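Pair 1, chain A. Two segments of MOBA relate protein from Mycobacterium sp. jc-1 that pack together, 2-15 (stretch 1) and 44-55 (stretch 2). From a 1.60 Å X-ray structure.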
# COMPACT_ATOMS: atom_id res chain seq x y z
N LEU A 2 11.11 -20.80 4.67
CA LEU A 2 11.08 -20.27 3.28
C LEU A 2 10.90 -18.74 3.27
O LEU A 2 9.78 -18.23 3.18
CB LEU A 2 9.98 -20.96 2.46
CG LEU A 2 10.27 -21.48 1.04
CD1 LEU A 2 10.83 -20.40 0.10
CD2 LEU A 2 11.20 -22.69 1.07
N ARG A 3 12.02 -18.03 3.37
CA ARG A 3 12.05 -16.57 3.24
C ARG A 3 11.50 -16.14 1.88
O ARG A 3 11.78 -16.79 0.87
CB ARG A 3 13.48 -16.06 3.29
CG ARG A 3 14.25 -16.35 4.54
CD ARG A 3 15.05 -15.12 4.87
NE ARG A 3 14.21 -14.15 5.57
CZ ARG A 3 14.62 -12.97 6.03
NH1 ARG A 3 13.77 -12.18 6.66
NH2 ARG A 3 15.88 -12.60 5.85
N SER A 4 10.76 -15.04 1.85
CA SER A 4 10.33 -14.46 0.57
C SER A 4 11.35 -13.47 0.03
O SER A 4 11.39 -13.22 -1.17
CB SER A 4 8.97 -13.75 0.71
OG SER A 4 9.09 -12.61 1.53
N ARG A 5 12.17 -12.90 0.93
CA ARG A 5 13.05 -11.76 0.60
C ARG A 5 12.25 -10.56 0.05
O ARG A 5 12.70 -9.82 -0.82
CB ARG A 5 14.18 -12.17 -0.32
CG ARG A 5 14.97 -13.34 0.24
CD ARG A 5 16.24 -13.64 -0.51
NE ARG A 5 16.99 -14.65 0.22
CZ ARG A 5 18.03 -15.34 -0.25
NH1 ARG A 5 18.47 -15.13 -1.48
NH2 ARG A 5 18.61 -16.24 0.53
N VAL A 6 11.05 -10.39 0.60
CA VAL A 6 10.18 -9.27 0.24
C VAL A 6 9.71 -8.54 1.51
O VAL A 6 9.25 -9.17 2.47
CB VAL A 6 8.95 -9.72 -0.62
CG1 VAL A 6 8.10 -8.50 -0.96
CG2 VAL A 6 9.40 -10.40 -1.90
N THR A 7 9.78 -7.20 1.47
CA THR A 7 9.18 -6.36 2.50
C THR A 7 7.91 -5.74 1.95
O THR A 7 7.94 -5.18 0.86
CB THR A 7 10.15 -5.26 2.94
OG1 THR A 7 11.21 -5.86 3.69
CG2 THR A 7 9.44 -4.23 3.83
N GLY A 8 6.81 -5.86 2.68
CA GLY A 8 5.58 -5.14 2.34
C GLY A 8 5.58 -3.77 2.97
O GLY A 8 6.03 -3.60 4.09
N VAL A 9 5.06 -2.77 2.25
CA VAL A 9 4.99 -1.41 2.75
C VAL A 9 3.56 -0.92 2.50
O VAL A 9 3.14 -0.78 1.36
CB VAL A 9 5.99 -0.46 2.02
CG1 VAL A 9 5.87 1.01 2.56
CG2 VAL A 9 7.46 -0.96 2.14
N VAL A 10 2.83 -0.68 3.58
CA VAL A 10 1.49 -0.14 3.50
C VAL A 10 1.57 1.35 3.80
O VAL A 10 1.92 1.76 4.93
CB VAL A 10 0.56 -0.83 4.51
CG1 VAL A 10 -0.83 -0.18 4.51
CG2 VAL A 10 0.42 -2.31 4.21
N LEU A 11 1.28 2.16 2.78
CA LEU A 11 1.33 3.63 2.92
C LEU A 11 0.01 4.11 3.47
O LEU A 11 -1.04 4.00 2.81
CB LEU A 11 1.66 4.29 1.57
CG LEU A 11 2.97 3.81 0.95
CD1 LEU A 11 3.06 4.31 -0.50
CD2 LEU A 11 4.18 4.34 1.73
N ALA A 12 0.04 4.59 4.71
CA ALA A 12 -1.19 4.95 5.43
C ALA A 12 -1.10 6.29 6.14
O ALA A 12 -1.75 6.52 7.16
CB ALA A 12 -1.59 3.83 6.41
N ALA A 13 -0.28 7.17 5.57
CA ALA A 13 -0.05 8.52 6.10
C ALA A 13 -0.81 9.56 5.27
O ALA A 13 -0.66 9.64 4.04
CB ALA A 13 1.46 8.82 6.11
N GLY A 14 -1.64 10.34 5.94
CA GLY A 14 -2.36 11.44 5.28
C GLY A 14 -3.45 11.05 4.30
O GLY A 14 -4.12 10.02 4.48
N TYR A 15 -3.66 11.92 3.30
CA TYR A 15 -4.65 11.75 2.24
C TYR A 15 -6.07 11.62 2.80
O TYR A 15 -6.91 10.93 2.20
CB TYR A 15 -4.31 10.57 1.32
CG TYR A 15 -2.99 10.70 0.60
CD1 TYR A 15 -1.85 10.02 1.05
CD2 TYR A 15 -2.88 11.48 -0.55
CE1 TYR A 15 -0.63 10.14 0.37
CE2 TYR A 15 -1.68 11.61 -1.22
CZ TYR A 15 -0.56 10.94 -0.76
OH TYR A 15 0.63 11.07 -1.46
N CYS A 44 0.05 -12.02 3.39
CA CYS A 44 0.90 -12.02 2.19
C CYS A 44 2.26 -12.63 2.53
O CYS A 44 2.63 -12.66 3.70
CB CYS A 44 1.12 -10.60 1.68
SG CYS A 44 -0.41 -9.85 1.08
N PRO A 45 3.01 -13.06 1.50
CA PRO A 45 4.32 -13.66 1.72
C PRO A 45 5.41 -12.59 1.90
O PRO A 45 6.31 -12.45 1.05
CB PRO A 45 4.55 -14.51 0.46
CG PRO A 45 3.61 -13.98 -0.59
CD PRO A 45 2.63 -13.03 0.07
N PHE A 46 5.29 -11.81 2.96
CA PHE A 46 6.32 -10.84 3.31
C PHE A 46 7.14 -11.35 4.47
O PHE A 46 6.61 -12.02 5.37
CB PHE A 46 5.70 -9.52 3.77
CG PHE A 46 4.77 -8.86 2.76
CD1 PHE A 46 5.10 -8.82 1.40
CD2 PHE A 46 3.58 -8.27 3.18
CE1 PHE A 46 4.26 -8.18 0.47
CE2 PHE A 46 2.72 -7.63 2.28
CZ PHE A 46 3.05 -7.58 0.90
N ASP A 47 8.42 -10.98 4.49
CA ASP A 47 9.28 -11.24 5.64
C ASP A 47 9.19 -10.11 6.66
O ASP A 47 9.53 -10.30 7.85
CB ASP A 47 10.74 -11.33 5.20
CG ASP A 47 11.03 -12.55 4.33
OD1 ASP A 47 10.22 -13.49 4.27
OD2 ASP A 47 12.12 -12.54 3.72
N GLN A 48 8.75 -8.94 6.21
CA GLN A 48 8.67 -7.75 7.03
C GLN A 48 7.48 -6.96 6.52
O GLN A 48 7.25 -6.93 5.31
CB GLN A 48 9.96 -6.92 6.86
CG GLN A 48 9.91 -5.53 7.50
CD GLN A 48 11.14 -4.71 7.21
OE1 GLN A 48 11.76 -4.82 6.13
NE2 GLN A 48 11.49 -3.84 8.15
N LEU A 49 6.78 -6.30 7.42
CA LEU A 49 5.71 -5.42 7.05
C LEU A 49 5.83 -4.07 7.75
O LEU A 49 5.78 -4.01 8.90
CB LEU A 49 4.35 -6.06 7.34
CG LEU A 49 3.07 -5.32 7.00
CD1 LEU A 49 3.03 -4.97 5.54
CD2 LEU A 49 1.90 -6.21 7.34
N ILE A 50 5.94 -3.03 6.95
CA ILE A 50 6.05 -1.65 7.39
C ILE A 50 4.75 -0.90 7.12
O ILE A 50 4.18 -1.04 6.11
CB ILE A 50 7.15 -0.91 6.62
CG1 ILE A 50 8.53 -1.51 6.91
CG2 ILE A 50 7.11 0.57 6.89
CD1 ILE A 50 9.57 -1.01 6.03
N VAL A 51 4.31 -0.15 8.09
CA VAL A 51 3.14 0.71 7.91
C VAL A 51 3.53 2.14 8.23
O VAL A 51 4.14 2.40 9.29
CB VAL A 51 1.98 0.30 8.84
CG1 VAL A 51 0.67 1.08 8.48
CG2 VAL A 51 1.77 -1.21 8.80
N THR A 52 3.21 3.07 7.33
CA THR A 52 3.49 4.48 7.60
C THR A 52 2.22 5.17 8.08
O THR A 52 1.11 4.87 7.62
CB THR A 52 4.04 5.24 6.36
OG1 THR A 52 3.01 5.31 5.36
CG2 THR A 52 5.27 4.52 5.75
N LEU A 53 2.41 6.09 9.01
CA LEU A 53 1.31 6.85 9.57
C LEU A 53 1.73 8.30 9.66
O LEU A 53 2.91 8.60 9.84
CB LEU A 53 0.95 6.32 10.95
CG LEU A 53 0.47 4.87 11.05
CD1 LEU A 53 0.29 4.48 12.51
CD2 LEU A 53 -0.81 4.75 10.33
N GLY A 54 0.75 9.19 9.56
CA GLY A 54 1.04 10.62 9.61
C GLY A 54 0.49 11.29 10.86
O GLY A 54 0.61 10.77 11.97
N GLY A 55 -0.16 12.44 10.66
CA GLY A 55 -0.68 13.26 11.76
C GLY A 55 -1.67 12.57 12.70
O GLY A 55 -1.74 12.91 13.88
O HOH W 1 12.78 -9.40 7.25
O HOH W 2 -1.91 7.75 9.58

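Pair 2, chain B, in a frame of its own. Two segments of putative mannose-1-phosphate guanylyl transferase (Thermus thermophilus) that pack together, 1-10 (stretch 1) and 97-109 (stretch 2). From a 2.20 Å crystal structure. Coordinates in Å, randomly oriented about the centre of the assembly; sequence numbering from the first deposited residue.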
# COMPACT_ATOMS: atom_id res chain seq x y z
N MET B 1 -11.74 -41.77 -26.31
CA MET B 1 -13.17 -41.75 -26.62
C MET B 1 -13.72 -40.33 -26.65
O MET B 1 -13.01 -39.34 -26.53
CB MET B 1 -13.91 -42.56 -25.55
CG MET B 1 -12.96 -43.12 -24.48
SD MET B 1 -13.87 -43.88 -23.12
CE MET B 1 -14.35 -45.40 -23.95
N LYS B 2 -15.05 -40.24 -26.85
CA LYS B 2 -15.70 -38.93 -26.76
C LYS B 2 -15.80 -38.49 -25.30
O LYS B 2 -16.63 -38.97 -24.53
CB LYS B 2 -17.10 -39.04 -27.37
CG LYS B 2 -17.79 -37.68 -27.45
CD LYS B 2 -18.92 -37.65 -28.48
CE LYS B 2 -19.19 -36.24 -29.02
NZ LYS B 2 -20.53 -36.18 -29.61
N THR B 3 -14.90 -37.57 -24.97
CA THR B 3 -14.80 -37.04 -23.63
C THR B 3 -15.15 -35.55 -23.58
O THR B 3 -14.69 -34.76 -24.41
CB THR B 3 -13.38 -37.20 -23.06
OG1 THR B 3 -13.03 -38.59 -23.03
CG2 THR B 3 -13.30 -36.64 -21.64
N TYR B 4 -16.00 -35.19 -22.63
CA TYR B 4 -16.37 -33.80 -22.44
C TYR B 4 -15.67 -33.34 -21.17
O TYR B 4 -15.33 -34.15 -20.31
CB TYR B 4 -17.89 -33.64 -22.31
CG TYR B 4 -18.56 -33.26 -23.61
CD1 TYR B 4 -18.56 -34.13 -24.71
CD2 TYR B 4 -19.17 -32.02 -23.77
CE1 TYR B 4 -19.13 -33.76 -25.92
CE2 TYR B 4 -19.75 -31.64 -24.98
CZ TYR B 4 -19.73 -32.52 -26.05
OH TYR B 4 -20.28 -32.14 -27.25
N ALA B 5 -15.45 -32.04 -21.06
CA ALA B 5 -14.80 -31.49 -19.89
C ALA B 5 -15.64 -30.37 -19.30
O ALA B 5 -16.09 -29.49 -20.02
CB ALA B 5 -13.41 -30.96 -20.26
N LEU B 6 -15.87 -30.44 -17.99
CA LEU B 6 -16.63 -29.41 -17.30
C LEU B 6 -15.63 -28.60 -16.49
O LEU B 6 -14.98 -29.13 -15.58
CB LEU B 6 -17.67 -30.01 -16.36
CG LEU B 6 -18.36 -28.95 -15.48
CD1 LEU B 6 -19.30 -28.11 -16.35
CD2 LEU B 6 -19.13 -29.60 -14.35
N VAL B 7 -15.50 -27.32 -16.81
CA VAL B 7 -14.62 -26.42 -16.09
C VAL B 7 -15.42 -25.49 -15.17
O VAL B 7 -16.13 -24.59 -15.60
CB VAL B 7 -13.84 -25.59 -17.10
CG1 VAL B 7 -12.92 -24.61 -16.38
CG2 VAL B 7 -13.00 -26.51 -17.97
N MET B 8 -15.32 -25.77 -13.86
CA MET B 8 -16.10 -25.00 -12.90
C MET B 8 -15.39 -23.70 -12.49
O MET B 8 -14.34 -23.70 -11.87
CB MET B 8 -16.34 -25.88 -11.67
CG MET B 8 -17.03 -27.20 -12.03
SD MET B 8 -17.47 -28.15 -10.57
CE MET B 8 -15.80 -28.51 -10.00
N ALA B 9 -16.00 -22.57 -12.90
CA ALA B 9 -15.47 -21.28 -12.50
C ALA B 9 -16.34 -20.65 -11.40
O ALA B 9 -17.52 -20.40 -11.57
CB ALA B 9 -15.45 -20.37 -13.73
N GLY B 10 -15.71 -20.44 -10.23
CA GLY B 10 -16.46 -19.87 -9.12
C GLY B 10 -15.53 -19.35 -8.01
O GLY B 10 -14.32 -19.27 -8.15
N LYS B 97 -26.86 -35.99 -23.19
CA LYS B 97 -27.52 -35.78 -24.48
C LYS B 97 -26.52 -35.43 -25.59
O LYS B 97 -26.86 -35.33 -26.76
CB LYS B 97 -28.57 -34.68 -24.33
CG LYS B 97 -27.97 -33.33 -23.93
CD LYS B 97 -28.97 -32.46 -23.17
CE LYS B 97 -29.05 -31.03 -23.74
NZ LYS B 97 -29.41 -30.10 -22.67
N GLU B 98 -25.26 -35.19 -25.18
CA GLU B 98 -24.21 -35.03 -26.17
C GLU B 98 -23.63 -36.40 -26.56
O GLU B 98 -22.88 -36.55 -27.51
CB GLU B 98 -23.11 -34.15 -25.58
CG GLU B 98 -23.38 -32.65 -25.79
CD GLU B 98 -23.74 -32.41 -27.24
OE1 GLU B 98 -23.18 -33.06 -28.11
OE2 GLU B 98 -24.58 -31.54 -27.49
N GLY B 99 -23.98 -37.41 -25.74
CA GLY B 99 -23.56 -38.77 -26.04
C GLY B 99 -22.12 -39.03 -25.59
O GLY B 99 -21.41 -39.87 -26.11
N ALA B 100 -21.68 -38.24 -24.59
CA ALA B 100 -20.31 -38.37 -24.11
C ALA B 100 -20.10 -39.68 -23.35
O ALA B 100 -20.94 -40.13 -22.60
CB ALA B 100 -20.00 -37.18 -23.20
N GLU B 101 -18.93 -40.28 -23.57
CA GLU B 101 -18.58 -41.54 -22.90
C GLU B 101 -17.83 -41.24 -21.61
O GLU B 101 -17.75 -42.09 -20.72
CB GLU B 101 -17.68 -42.38 -23.80
CG GLU B 101 -18.36 -42.93 -25.04
CD GLU B 101 -17.36 -43.34 -26.10
OE1 GLU B 101 -17.02 -42.49 -26.95
OE2 GLU B 101 -16.90 -44.50 -26.07
N ARG B 102 -17.28 -40.04 -21.52
CA ARG B 102 -16.52 -39.64 -20.35
C ARG B 102 -16.71 -38.17 -20.05
O ARG B 102 -16.82 -37.34 -20.97
CB ARG B 102 -15.03 -39.91 -20.56
CG ARG B 102 -14.63 -41.37 -20.59
CD ARG B 102 -14.57 -41.96 -19.20
NE ARG B 102 -14.02 -43.31 -19.21
CZ ARG B 102 -14.69 -44.39 -19.59
NH1 ARG B 102 -15.95 -44.29 -19.99
NH2 ARG B 102 -14.09 -45.58 -19.58
N LEU B 103 -16.77 -37.84 -18.77
CA LEU B 103 -16.89 -36.45 -18.36
C LEU B 103 -15.78 -36.16 -17.35
O LEU B 103 -15.62 -36.87 -16.35
CB LEU B 103 -18.26 -36.15 -17.73
CG LEU B 103 -18.38 -34.70 -17.24
CD1 LEU B 103 -18.20 -33.74 -18.40
CD2 LEU B 103 -19.72 -34.49 -16.54
N LEU B 104 -15.02 -35.12 -17.63
CA LEU B 104 -13.93 -34.71 -16.77
C LEU B 104 -14.42 -33.45 -16.05
O LEU B 104 -14.96 -32.54 -16.68
CB LEU B 104 -12.71 -34.42 -17.64
CG LEU B 104 -11.30 -34.63 -17.11
CD1 LEU B 104 -11.20 -35.93 -16.33
CD2 LEU B 104 -10.36 -34.63 -18.31
N VAL B 105 -14.27 -33.41 -14.73
CA VAL B 105 -14.70 -32.25 -13.96
C VAL B 105 -13.51 -31.61 -13.27
O VAL B 105 -12.79 -32.27 -12.52
CB VAL B 105 -15.75 -32.65 -12.89
CG1 VAL B 105 -16.00 -31.48 -11.95
CG2 VAL B 105 -17.04 -33.08 -13.55
N LEU B 106 -13.29 -30.32 -13.51
CA LEU B 106 -12.17 -29.64 -12.88
C LEU B 106 -12.40 -28.18 -12.52
O LEU B 106 -13.13 -27.46 -13.20
CB LEU B 106 -10.93 -29.73 -13.78
CG LEU B 106 -11.14 -29.31 -15.23
CD1 LEU B 106 -10.22 -28.15 -15.57
CD2 LEU B 106 -10.86 -30.49 -16.13
N PRO B 107 -11.76 -27.72 -11.43
CA PRO B 107 -11.79 -26.34 -10.99
C PRO B 107 -10.88 -25.46 -11.85
O PRO B 107 -9.89 -25.90 -12.41
CB PRO B 107 -11.33 -26.30 -9.54
CG PRO B 107 -10.45 -27.53 -9.33
CD PRO B 107 -10.92 -28.49 -10.52
N ALA B 108 -11.28 -24.18 -11.97
CA ALA B 108 -10.51 -23.26 -12.80
C ALA B 108 -9.71 -22.29 -11.94
O ALA B 108 -9.03 -21.39 -12.43
CB ALA B 108 -11.49 -22.50 -13.69
N ASP B 109 -9.82 -22.46 -10.61
CA ASP B 109 -9.13 -21.53 -9.72
C ASP B 109 -7.97 -22.19 -8.97
O ASP B 109 -7.68 -21.86 -7.83
CB ASP B 109 -10.16 -20.94 -8.75
CG ASP B 109 -10.71 -22.03 -7.84
OD1 ASP B 109 -11.09 -23.08 -8.36
OD2 ASP B 109 -10.82 -21.80 -6.63
O HOH W 3 -13.54 -21.66 -6.00

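Both pairs set two parallel strands side by side, their directions 19° apart and their axes 4.7 Å from each other at closest in pair 1 and 4.6 Å in pair 2; fourteen central residues superpose to 0.6 Å. The common rule is a backbone ladder in which A:Gly8 and A:Val10, like B:Tyr4 and B:Leu6, bond to the second strand through both N and O. In pair 1, A:Gly8 N donates to A:Gln48 O (2.9 Å) and A:Ile50 N to A:Gly8 O (2.9 Å). At the matched rung of pair 2, B:Tyr4 N donates to B:Arg102 O (2.8 Å) and B:Leu104 N to B:Tyr4 O (2.9 Å). A:Val10 and B:Leu6 repeat the pattern one step on.

The sharpest exchange is at A:Gly8 and B:Tyr4. In pair 1 the bulk sits on the second stretch: the A:Phe46 ring lies flat over the glycine, its centroid 3.5 Å from A:Gly8 CA, and a CB there would lie 2.4 Å from A:Phe46 CE2. In pair 2 the ring is on the first strand, and the position of A:Phe46 is taken by B:Ala100, whose CB lies 3.7 Å from B:Tyr4 CD1. One aromatic ring and one small residue thus serve both pairs, with their places swapped.

Further along this face, A:Leu49 and B:Leu103 are the same residue in the same rotamer, chi1 t and chi2 p. A:Leu49 CD1 meets A:Val10 CG2 at 4.0 Å; B:Leu103 CD1 meets B:Leu6 CB at 4.3 Å and also B:Tyr4 CB at 3.9 Å. A:Val51 and B:Val105 are likewise identical, both with chi1 t, but their neighbours differ: A:Ala12 CB stops 4.1 Å from A:Val51 CG1, while the longer B:Met8 brings CE to 3.6 Å from B:Val105 CG1.

On the other face, A:Thr7 and B:Thr3 coincide, with different partners. A:Thr7 OG1 donates to A:Gln48 OE1 (2.7 Å), whereas B:Thr3 OG1 lies 3.4 Å from B:Arg102 CB. A:Val9 with A:Ile50 corresponds to B:Ala5 with B:Leu104, both apolar. At A:Thr52 a second polar pairing appears: A:Ala12 N donates weakly to A:Thr52 O (3.1 Å) and additionally to A:Thr52 OG1 (3.1 Å). The matched B:Leu106 is apolar, its CD1 4.0 Å from B:Val7 CG2, and there B:Met8 N donates to the backbone B:Leu106 O (2.8 Å).

An acid precedes each second strand, its backbone used alike: A:Asp47 N donates to A:Val6 O (2.8 Å) and B:Glu101 N to B:Lys2 O (2.8 Å). A:Asp47 OD1 accepts from A:Ser4 N (2.9 Å) and OD2 from A:Arg5 N (2.8 Å); in pair 2, B:Glu101 OE1 accepts from B:Lys2 N (3.0 Å).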